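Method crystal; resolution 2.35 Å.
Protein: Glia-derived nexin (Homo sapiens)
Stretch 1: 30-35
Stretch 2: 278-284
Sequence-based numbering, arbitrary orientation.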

ATOM      1  N   ASP A  30       1.541 -15.812   3.318  1.00 24.92           N
ATOM      2  CA  ASP A  30       2.680 -14.904   3.243  1.00 24.37           C
ATOM      3  C   ASP A  30       2.389 -13.549   3.871  1.00 23.28           C
ATOM      4  O   ASP A  30       1.235 -13.168   4.064  1.00 20.58           O
ATOM      5  CB  ASP A  30       3.090 -14.689   1.786  1.00 27.17           C
ATOM      6  CG  ASP A  30       3.666 -15.939   1.153  1.00 34.88           C
ATOM      7  OD1 ASP A  30       3.970 -16.903   1.893  1.00 37.11           O
ATOM      8  OD2 ASP A  30       3.817 -15.952  -0.085  1.00 35.83           O
ATOM      9  N   ASN A  31       3.452 -12.821   4.180  1.00 21.68           N
ATOM     10  CA  ASN A  31       3.325 -11.440   4.574  1.00 21.18           C
ATOM     11  C   ASN A  31       3.134 -10.599   3.323  1.00 22.60           C
ATOM     12  O   ASN A  31       4.000 -10.546   2.455  1.00 23.73           O
ATOM     13  CB  ASN A  31       4.558 -10.991   5.357  1.00 19.14           C
ATOM     14  CG  ASN A  31       4.650 -11.652   6.713  1.00 22.08           C
ATOM     15  OD1 ASN A  31       3.657 -12.167   7.243  1.00 23.08           O
ATOM     16  ND2 ASN A  31       5.845 -11.645   7.291  1.00 22.64           N
ATOM     17  N   ILE A  32       1.978  -9.961   3.215  1.00 24.03           N
ATOM     18  CA  ILE A  32       1.682  -9.139   2.054  1.00 24.54           C
ATOM     19  C   ILE A  32       1.412  -7.713   2.508  1.00 24.97           C
ATOM     20  O   ILE A  32       0.505  -7.469   3.302  1.00 28.32           O
ATOM     21  CB  ILE A  32       0.467  -9.674   1.282  1.00 23.72           C
ATOM     22  CG1 ILE A  32       0.724 -11.108   0.809  1.00 27.18           C
ATOM     23  CG2 ILE A  32       0.157  -8.778   0.100  1.00 25.97           C
ATOM     24  CD1 ILE A  32       1.840 -11.224  -0.218  1.00 24.69           C
ATOM     25  N   VAL A  33       2.220  -6.777   2.021  1.00 25.57           N
ATOM     26  CA  VAL A  33       2.048  -5.373   2.363  1.00 25.54           C
ATOM     27  C   VAL A  33       1.991  -4.530   1.103  1.00 26.36           C
ATOM     28  O   VAL A  33       2.982  -4.388   0.387  1.00 28.09           O
ATOM     29  CB  VAL A  33       3.166  -4.865   3.288  1.00 24.73           C
ATOM     30  CG1 VAL A  33       2.849  -3.455   3.778  1.00 22.57           C
ATOM     31  CG2 VAL A  33       3.336  -5.812   4.461  1.00 23.66           C
ATOM     32  N   ILE A  34       0.811  -3.984   0.845  1.00 26.00           N
ATOM     33  CA  ILE A  34       0.523  -3.238  -0.364  1.00 25.15           C
ATOM     34  C   ILE A  34       0.148  -1.808   0.005  1.00 28.55           C
ATOM     35  O   ILE A  34      -0.249  -1.535   1.146  1.00 30.55           O
ATOM     36  CB  ILE A  34      -0.686  -3.866  -1.087  1.00 28.85           C
ATOM     37  CG1 ILE A  34      -0.324  -5.248  -1.640  1.00 26.94           C
ATOM     38  CG2 ILE A  34      -1.206  -2.954  -2.175  1.00 24.78           C
ATOM     39  CD1 ILE A  34       0.781  -5.222  -2.647  1.00 27.30           C
ATOM     40  N   SER A  35       0.274  -0.897  -0.954  1.00 24.42           N
ATOM     41  CA  SER A  35      -0.262   0.447  -0.789  1.00 23.42           C
ATOM     42  C   SER A  35      -1.380   0.665  -1.794  1.00 25.67           C
ATOM     43  O   SER A  35      -1.118   0.958  -2.957  1.00 26.45           O
ATOM     44  CB  SER A  35       0.820   1.500  -0.983  1.00 22.30           C
ATOM     45  OG  SER A  35       0.245   2.792  -0.940  1.00 22.81           O
ATOM     46  N   THR A 278       8.732  -4.783  11.932  1.00 31.15           N
ATOM     47  CA  THR A 278       8.763  -4.050  10.685  1.00 32.64           C
ATOM     48  C   THR A 278       8.093  -4.884   9.603  1.00 34.72           C
ATOM     49  O   THR A 278       8.494  -6.017   9.342  1.00 30.26           O
ATOM     50  CB  THR A 278      10.206  -3.747  10.256  1.00 37.01           C
ATOM     51  OG1 THR A 278      10.877  -3.032  11.302  1.00 37.48           O
ATOM     52  CG2 THR A 278      10.219  -2.924   8.982  1.00 30.22           C
ATOM     53  N   ALA A 279       7.060  -4.317   8.990  1.00 35.79           N
ATOM     54  CA  ALA A 279       6.342  -4.967   7.906  1.00 33.70           C
ATOM     55  C   ALA A 279       6.861  -4.455   6.572  1.00 33.02           C
ATOM     56  O   ALA A 279       6.804  -3.260   6.300  1.00 32.02           O
ATOM     57  CB  ALA A 279       4.852  -4.692   8.027  1.00 37.18           C
ATOM     58  N   VAL A 280       7.355  -5.361   5.737  1.00 30.03           N
ATOM     59  CA  VAL A 280       7.895  -4.975   4.443  1.00 31.53           C
ATOM     60  C   VAL A 280       7.662  -6.052   3.383  1.00 34.32           C
ATOM     61  O   VAL A 280       7.894  -7.238   3.622  1.00 28.54           O
ATOM     62  CB  VAL A 280       9.398  -4.657   4.534  1.00 32.63           C
ATOM     63  CG1 VAL A 280      10.141  -5.801   5.225  1.00 34.53           C
ATOM     64  CG2 VAL A 280       9.970  -4.394   3.153  1.00 30.97           C
ATOM     65  N   ALA A 281       7.201  -5.629   2.210  1.00 32.35           N
ATOM     66  CA  ALA A 281       6.976  -6.548   1.105  1.00 27.97           C
ATOM     67  C   ALA A 281       7.113  -5.840  -0.236  1.00 30.56           C
ATOM     68  O   ALA A 281       6.824  -4.650  -0.359  1.00 27.87           O
ATOM     69  CB  ALA A 281       5.608  -7.197   1.224  1.00 25.28           C
ATOM     70  N   GLN A 282       7.564  -6.580  -1.237  1.00 31.11           N
ATOM     71  CA  GLN A 282       7.616  -6.072  -2.592  1.00 34.69           C
ATOM     72  C   GLN A 282       6.765  -6.969  -3.471  1.00 31.07           C
ATOM     73  O   GLN A 282       6.576  -8.144  -3.172  1.00 24.61           O
ATOM     74  CB  GLN A 282       9.051  -6.049  -3.109  1.00 39.22           C
ATOM     75  CG  GLN A 282       9.163  -5.609  -4.556  1.00 57.57           C
ATOM     76  CD  GLN A 282      10.535  -5.868  -5.143  1.00 71.64           C
ATOM     77  OE1 GLN A 282      11.556  -5.503  -4.554  1.00 81.95           O
ATOM     78  NE2 GLN A 282      10.567  -6.497  -6.314  1.00 67.51           N
ATOM     79  N   THR A 283       6.251  -6.421  -4.561  1.00 27.36           N
ATOM     80  CA  THR A 283       5.419  -7.209  -5.435  1.00 28.48           C
ATOM     81  C   THR A 283       5.377  -6.617  -6.834  1.00 29.67           C
ATOM     82  O   THR A 283       5.523  -5.410  -7.016  1.00 29.00           O
ATOM     83  CB  THR A 283       3.989  -7.321  -4.872  1.00 34.45           C
ATOM     84  OG1 THR A 283       3.371  -8.509  -5.374  1.00 41.38           O
ATOM     85  CG2 THR A 283       3.153  -6.112  -5.265  1.00 30.44           C
ATOM     86  N   ASP A 284       5.194  -7.484  -7.823  1.00 29.68           N
ATOM     87  CA  ASP A 284       4.972  -7.055  -9.190  1.00 28.32           C
ATOM     88  C   ASP A 284       3.469  -7.011  -9.421  1.00 27.34           C
ATOM     89  O   ASP A 284       2.791  -8.033  -9.312  1.00 28.59           O
ATOM     90  CB  ASP A 284       5.640  -8.031 -10.158  1.00 32.84           C
ATOM     91  CG  ASP A 284       5.610  -7.544 -11.593  1.00 31.59           C
ATOM     92  OD1 ASP A 284       5.030  -6.470 -11.849  1.00 36.48           O
ATOM     93  OD2 ASP A 284       6.164  -8.241 -12.468  1.00 38.22           O
TER

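Two segments of glia-derived nexin far apart in sequence, with no touching pair closer than 246 positions, meet in a small contact made mainly by apolar side chains, against one another and against backbone. The short strand 32-34 crosses the longer strand 278-284 at 77°, with the axes 5.7 Å apart at their closest. At so steep an angle the backbones cannot run alongside each other in a sheet-like register, and no hydrogen bond links the two stretches. What holds them is van der Waals packing, which buries 251 Å² counting both sides.

The packing of apolar side chains centres on Val-33, which is buried and has the largest area covered by the opposing stretch. Its CA lies 5.2 Å from the CA of Ala-281, and both residues direct their CA-to-CB bonds toward the other strand, so that Val-33 CB and Ala-281 CB come within 4.0 Å. With chi1 in the t rotamer, Val-33 also brings CG2 to 4.0 Å from Ala-279 CB. Ala-279 points sideways rather than directly at its partner, yet its methyl still offers a surface to the valine. The branched side chain of Val-33 thus touches two alanines on alternate positions of strand 278-284, while the CA-to-CB bond of Val-280, between them, points away.

A second apolar contact lies further along both strands. The CA-to-CB bond of Ile-34 points sideways, but the side chain, with chi1 and chi2 both m, extends back to the opposing strand and places CD1 3.6 Å from Thr-283 CG2. Thr-283 points toward the first stretch, as Ala-281 does, in keeping with the alternation of an extended strand. Threonine serves here through its methyl group, and the length of the isoleucine carries the contact across a gap that its CB alone does not close.

Side chain also packs against backbone. Ala-281 CB sits 3.5 Å from Val-33 N and 3.9 Å from Asn-31 O, so this one methyl rests against the main chain of the first stretch. The compact alanine side chain suits this close approach, and Ala-281 is the most extensively covered residue of its strand. In return, Val-33 CG2 lies 4.2 Å from Val-280 N.

The polar side chains at the ends of the stretches contribute little to the join. The CA-to-CB bond of Asn-31 points toward the second strand, but no atom of its side chain comes within 4.5 Å of it, and its amide is hydrogen-bonded elsewhere in the structure. Ser-35 and Asp-284 lie out of reach, and each caps a backbone nitrogen just beyond its own stretch.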